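Local coordinates for ALBA-Domain Protein (Trypanosoma brucei, PDB 7DL8) that probably binds RNA through its Alba domain, at residues Arg9-Gly17 with Leu32-Ser43. Numbering follows the deposited sequence.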
loop_
_atom_site.group_PDB
_atom_site.type_symbol
_atom_site.label_atom_id
_atom_site.label_comp_id
_atom_site.label_asym_id
_atom_site.label_seq_id
_atom_site.Cartn_x
_atom_site.Cartn_y
_atom_site.Cartn_z
ATOM N N ARG A 9 23.608 -7.633 -0.963
ATOM C CA ARG A 9 22.921 -8.163 -2.128
ATOM C C ARG A 9 23.783 -7.987 -3.372
ATOM O O ARG A 9 24.603 -7.067 -3.437
ATOM C CB ARG A 9 21.566 -7.475 -2.341
ATOM C CG ARG A 9 20.379 -8.343 -1.955
ATOM C CD ARG A 9 19.062 -7.587 -2.036
ATOM N NE ARG A 9 19.235 -6.149 -1.857
ATOM C CZ ARG A 9 19.063 -5.514 -0.703
ATOM N NH1 ARG A 9 18.712 -6.189 0.384
ATOM N NH2 ARG A 9 19.242 -4.202 -0.634
ATOM N N PRO A 10 23.633 -8.861 -4.367
ATOM C CA PRO A 10 24.418 -8.723 -5.599
ATOM C C PRO A 10 24.105 -7.418 -6.318
ATOM O O PRO A 10 23.123 -6.729 -6.035
ATOM C CB PRO A 10 23.997 -9.941 -6.430
ATOM C CG PRO A 10 23.476 -10.922 -5.428
ATOM C CD PRO A 10 22.824 -10.091 -4.365
ATOM N N ARG A 11 24.977 -7.080 -7.272
ATOM C CA ARG A 11 24.830 -5.822 -7.997
ATOM C C ARG A 11 23.553 -5.805 -8.829
ATOM O O ARG A 11 22.898 -4.764 -8.951
ATOM C CB ARG A 11 26.048 -5.576 -8.887
ATOM C CG ARG A 11 25.993 -4.256 -9.643
ATOM C CD ARG A 11 27.026 -4.197 -10.757
ATOM N NE ARG A 11 26.907 -2.968 -11.540
ATOM C CZ ARG A 11 26.678 -2.933 -12.849
ATOM N NH1 ARG A 11 26.545 -4.061 -13.533
ATOM N NH2 ARG A 11 26.584 -1.768 -13.475
ATOM N N ASN A 12 23.180 -6.949 -9.405
ATOM C CA ASN A 12 22.009 -7.040 -10.269
ATOM C C ASN A 12 20.736 -7.374 -9.501
ATOM O O ASN A 12 19.818 -7.988 -10.063
ATOM C CB ASN A 12 22.247 -8.069 -11.375
ATOM C CG ASN A 12 22.521 -9.456 -10.831
ATOM O OD1 ASN A 12 22.794 -9.627 -9.643
ATOM N ND2 ASN A 12 22.444 -10.457 -11.699
ATOM N N SER A 13 20.656 -6.987 -8.231
ATOM C CA SER A 13 19.469 -7.204 -7.415
ATOM C C SER A 13 19.003 -5.854 -6.894
ATOM O O SER A 13 19.728 -5.188 -6.147
ATOM C CB SER A 13 19.757 -8.167 -6.262
ATOM O OG SER A 13 18.825 -7.998 -5.208
ATOM N N VAL A 14 17.795 -5.459 -7.282
ATOM C CA VAL A 14 17.199 -4.188 -6.890
ATOM C C VAL A 14 16.109 -4.479 -5.869
ATOM O O VAL A 14 15.145 -5.195 -6.166
ATOM C CB VAL A 14 16.637 -3.427 -8.101
ATOM C CG1 VAL A 14 16.023 -2.104 -7.663
ATOM C CG2 VAL A 14 17.725 -3.203 -9.137
ATOM N N ARG A 15 16.259 -3.923 -4.671
ATOM C CA ARG A 15 15.299 -4.117 -3.591
ATOM C C ARG A 15 14.362 -2.916 -3.566
ATOM O O ARG A 15 14.783 -1.796 -3.256
ATOM C CB ARG A 15 16.017 -4.288 -2.253
ATOM C CG ARG A 15 15.134 -4.060 -1.030
ATOM C CD ARG A 15 14.083 -5.146 -0.892
ATOM N NE ARG A 15 14.549 -6.247 -0.053
ATOM C CZ ARG A 15 14.858 -7.453 -0.515
ATOM N NH1 ARG A 15 15.274 -8.399 0.315
ATOM N NH2 ARG A 15 14.753 -7.711 -1.809
ATOM N N VAL A 16 13.097 -3.148 -3.903
ATOM C CA VAL A 16 12.103 -2.082 -3.909
ATOM C C VAL A 16 11.620 -1.869 -2.483
ATOM O O VAL A 16 11.224 -2.819 -1.796
ATOM C CB VAL A 16 10.941 -2.420 -4.856
ATOM C CG1 VAL A 16 9.886 -1.327 -4.805
ATOM C CG2 VAL A 16 11.456 -2.602 -6.274
ATOM N N GLY A 17 11.648 -0.621 -2.037
ATOM C CA GLY A 17 11.344 -0.303 -0.664
ATOM C C GLY A 17 11.027 1.165 -0.509
ATOM O O GLY A 17 10.834 1.888 -1.488
ATOM N N LEU A 32 21.234 -0.995 -15.122
ATOM C CA LEU A 32 21.966 -2.234 -14.877
ATOM C C LEU A 32 21.912 -3.156 -16.088
ATOM O O LEU A 32 22.914 -3.792 -16.434
ATOM C CB LEU A 32 21.407 -2.941 -13.642
ATOM C CG LEU A 32 21.748 -2.332 -12.281
ATOM C CD1 LEU A 32 20.972 -3.029 -11.173
ATOM C CD2 LEU A 32 23.243 -2.403 -12.018
ATOM N N LEU A 33 20.762 -3.218 -16.764
ATOM C CA LEU A 33 20.667 -4.041 -17.965
ATOM C C LEU A 33 21.527 -3.474 -19.086
ATOM O O LEU A 33 22.192 -4.225 -19.808
ATOM C CB LEU A 33 19.211 -4.153 -18.414
ATOM C CG LEU A 33 18.260 -4.956 -17.527
ATOM C CD1 LEU A 33 16.827 -4.821 -18.019
ATOM C CD2 LEU A 33 18.680 -6.417 -17.482
ATOM N N HIS A 34 21.560 -2.147 -19.218
ATOM C CA HIS A 34 22.359 -1.521 -20.263
ATOM C C HIS A 34 23.851 -1.676 -19.999
ATOM O O HIS A 34 24.647 -1.709 -20.946
ATOM C CB HIS A 34 21.983 -0.045 -20.384
ATOM C CG HIS A 34 22.849 0.729 -21.328
ATOM N ND1 HIS A 34 22.863 0.497 -22.688
ATOM C CD2 HIS A 34 23.720 1.742 -21.111
ATOM C CE1 HIS A 34 23.712 1.327 -23.264
ATOM N NE2 HIS A 34 24.246 2.094 -22.329
ATOM N N ASP A 35 24.250 -1.773 -18.732
ATOM C CA ASP A 35 25.657 -1.875 -18.352
ATOM C C ASP A 35 26.096 -3.321 -18.131
ATOM O O ASP A 35 26.829 -3.618 -17.184
ATOM C CB ASP A 35 25.927 -1.032 -17.108
ATOM C CG ASP A 35 27.410 -0.833 -16.843
ATOM O OD1 ASP A 35 28.215 -1.033 -17.776
ATOM O OD2 ASP A 35 27.768 -0.477 -15.701
ATOM N N GLY A 36 25.657 -4.252 -18.980
ATOM C CA GLY A 36 26.213 -5.585 -19.021
ATOM C C GLY A 36 25.369 -6.669 -18.374
ATOM O O GLY A 36 25.461 -7.832 -18.786
ATOM N N GLU A 37 24.564 -6.327 -17.369
ATOM C CA GLU A 37 23.830 -7.347 -16.630
ATOM C C GLU A 37 22.814 -8.038 -17.531
ATOM O O GLU A 37 22.033 -7.381 -18.227
ATOM C CB GLU A 37 23.125 -6.733 -15.421
ATOM C CG GLU A 37 24.053 -6.056 -14.424
ATOM C CD GLU A 37 24.881 -7.040 -13.619
ATOM O OE1 GLU A 37 24.606 -8.257 -13.687
ATOM O OE2 GLU A 37 25.807 -6.591 -12.912
ATOM N N LYS A 38 22.831 -9.372 -17.517
ATOM C CA LYS A 38 21.876 -10.139 -18.309
ATOM C C LYS A 38 20.493 -10.165 -17.673
ATOM O O LYS A 38 19.488 -10.215 -18.392
ATOM C CB LYS A 38 22.388 -11.567 -18.511
ATOM N N GLU A 39 20.416 -10.139 -16.344
ATOM C CA GLU A 39 19.140 -10.192 -15.651
ATOM C C GLU A 39 19.223 -9.366 -14.376
ATOM O O GLU A 39 20.284 -9.258 -13.756
ATOM C CB GLU A 39 18.728 -11.635 -15.329
ATOM C CG GLU A 39 19.636 -12.341 -14.336
ATOM C CD GLU A 39 19.546 -13.851 -14.438
ATOM O OE1 GLU A 39 18.754 -14.346 -15.266
ATOM O OE2 GLU A 39 20.264 -14.543 -13.686
ATOM N N VAL A 40 18.094 -8.767 -14.004
ATOM C CA VAL A 40 17.968 -7.991 -12.776
ATOM C C VAL A 40 16.887 -8.632 -11.917
ATOM O O VAL A 40 15.805 -8.963 -12.416
ATOM C CB VAL A 40 17.639 -6.515 -13.066
ATOM C CG1 VAL A 40 17.308 -5.779 -11.775
ATOM C CG2 VAL A 40 18.799 -5.844 -13.785
ATOM N N TYR A 41 17.181 -8.809 -10.630
ATOM C CA TYR A 41 16.248 -9.401 -9.676
ATOM C C TYR A 41 15.536 -8.278 -8.928
ATOM O O TYR A 41 16.136 -7.615 -8.076
ATOM C CB TYR A 41 16.977 -10.327 -8.702
ATOM C CG TYR A 41 17.508 -11.604 -9.320
ATOM C CD1 TYR A 41 18.615 -11.587 -10.158
ATOM C CD2 TYR A 41 16.911 -12.829 -9.052
ATOM C CE1 TYR A 41 19.106 -12.750 -10.721
ATOM C CE2 TYR A 41 17.396 -14.000 -9.609
ATOM C CZ TYR A 41 18.493 -13.954 -10.443
ATOM O OH TYR A 41 18.981 -15.113 -11.001
ATOM N N VAL A 42 14.262 -8.064 -9.249
ATOM C CA VAL A 42 13.445 -7.039 -8.608
ATOM C C VAL A 42 12.630 -7.707 -7.508
ATOM O O VAL A 42 11.778 -8.560 -7.786
ATOM C CB VAL A 42 12.535 -6.329 -9.622
ATOM C CG1 VAL A 42 11.755 -5.212 -8.945
ATOM C CG2 VAL A 42 13.355 -5.785 -10.782
ATOM N N SER A 43 12.891 -7.328 -6.258
ATOM C CA SER A 43 12.282 -7.970 -5.103
ATOM C C SER A 43 11.776 -6.924 -4.116
ATOM O O SER A 43 12.183 -5.760 -4.149
ATOM C CB SER A 43 13.271 -8.918 -4.410
ATOM O OG SER A 43 14.462 -8.237 -4.055
#
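The side chain of Arg11 starts trans to the backbone nitrogen (chi1 -178°) and runs straight on to NE, which carries its guanidinium across Leu32 to the acids Asp35 and Glu37. Glu37 bends at chi2 (-72°) and turns its carboxylate back to meet it. NH1 of Arg11 donates to OE2 of Glu37 at 2.7 Å in a salt bridge that uses the anti lone pair of OE2. NH2 of Arg11 reaches OD2 of Asp35 at 2.8 Å, a salt bridge whose hydrogen bond is weak. That carboxylate stands almost perpendicular to the guanidinium. CD2 of Leu32 sits over the centre of one guanidinium face, 3.6 Å from CZ of Arg11. The other methyl, CD1, packs 3.8 Å from CG2 of Val14. That CG2 also touches CG1 of Val40.

Asn12 leads into the strand pairing. Its ND2 gives a weak hydrogen bond to the carbonyl O of Glu39, and its backbone O accepts from N of Tyr41 at 2.8 Å. Strands 13-16 and 39-43 then run parallel. Val14 N donates to Tyr41 O, Ser43 N to Val14 O, and Val16 N to Ser43 O. Val14 and Val42 point to the same sheet face, where Phe25 and Ile28 of helix 22-34 cover Val14 and Val56 of helix 49-61 meets Val42. This is the parallel pair of a beta-alpha-beta unit, and strand 13-16 is one of the two edge strands of the chain's sheet.

One arginine shared by two acids joins the turn before strand 13-16 to the loop after helix 22-34. If all three are ionised, the cluster carries a net negative charge, and the arginine would ease the repulsion between the acids. Leu32 joins this cluster to the apolar packing around Val14.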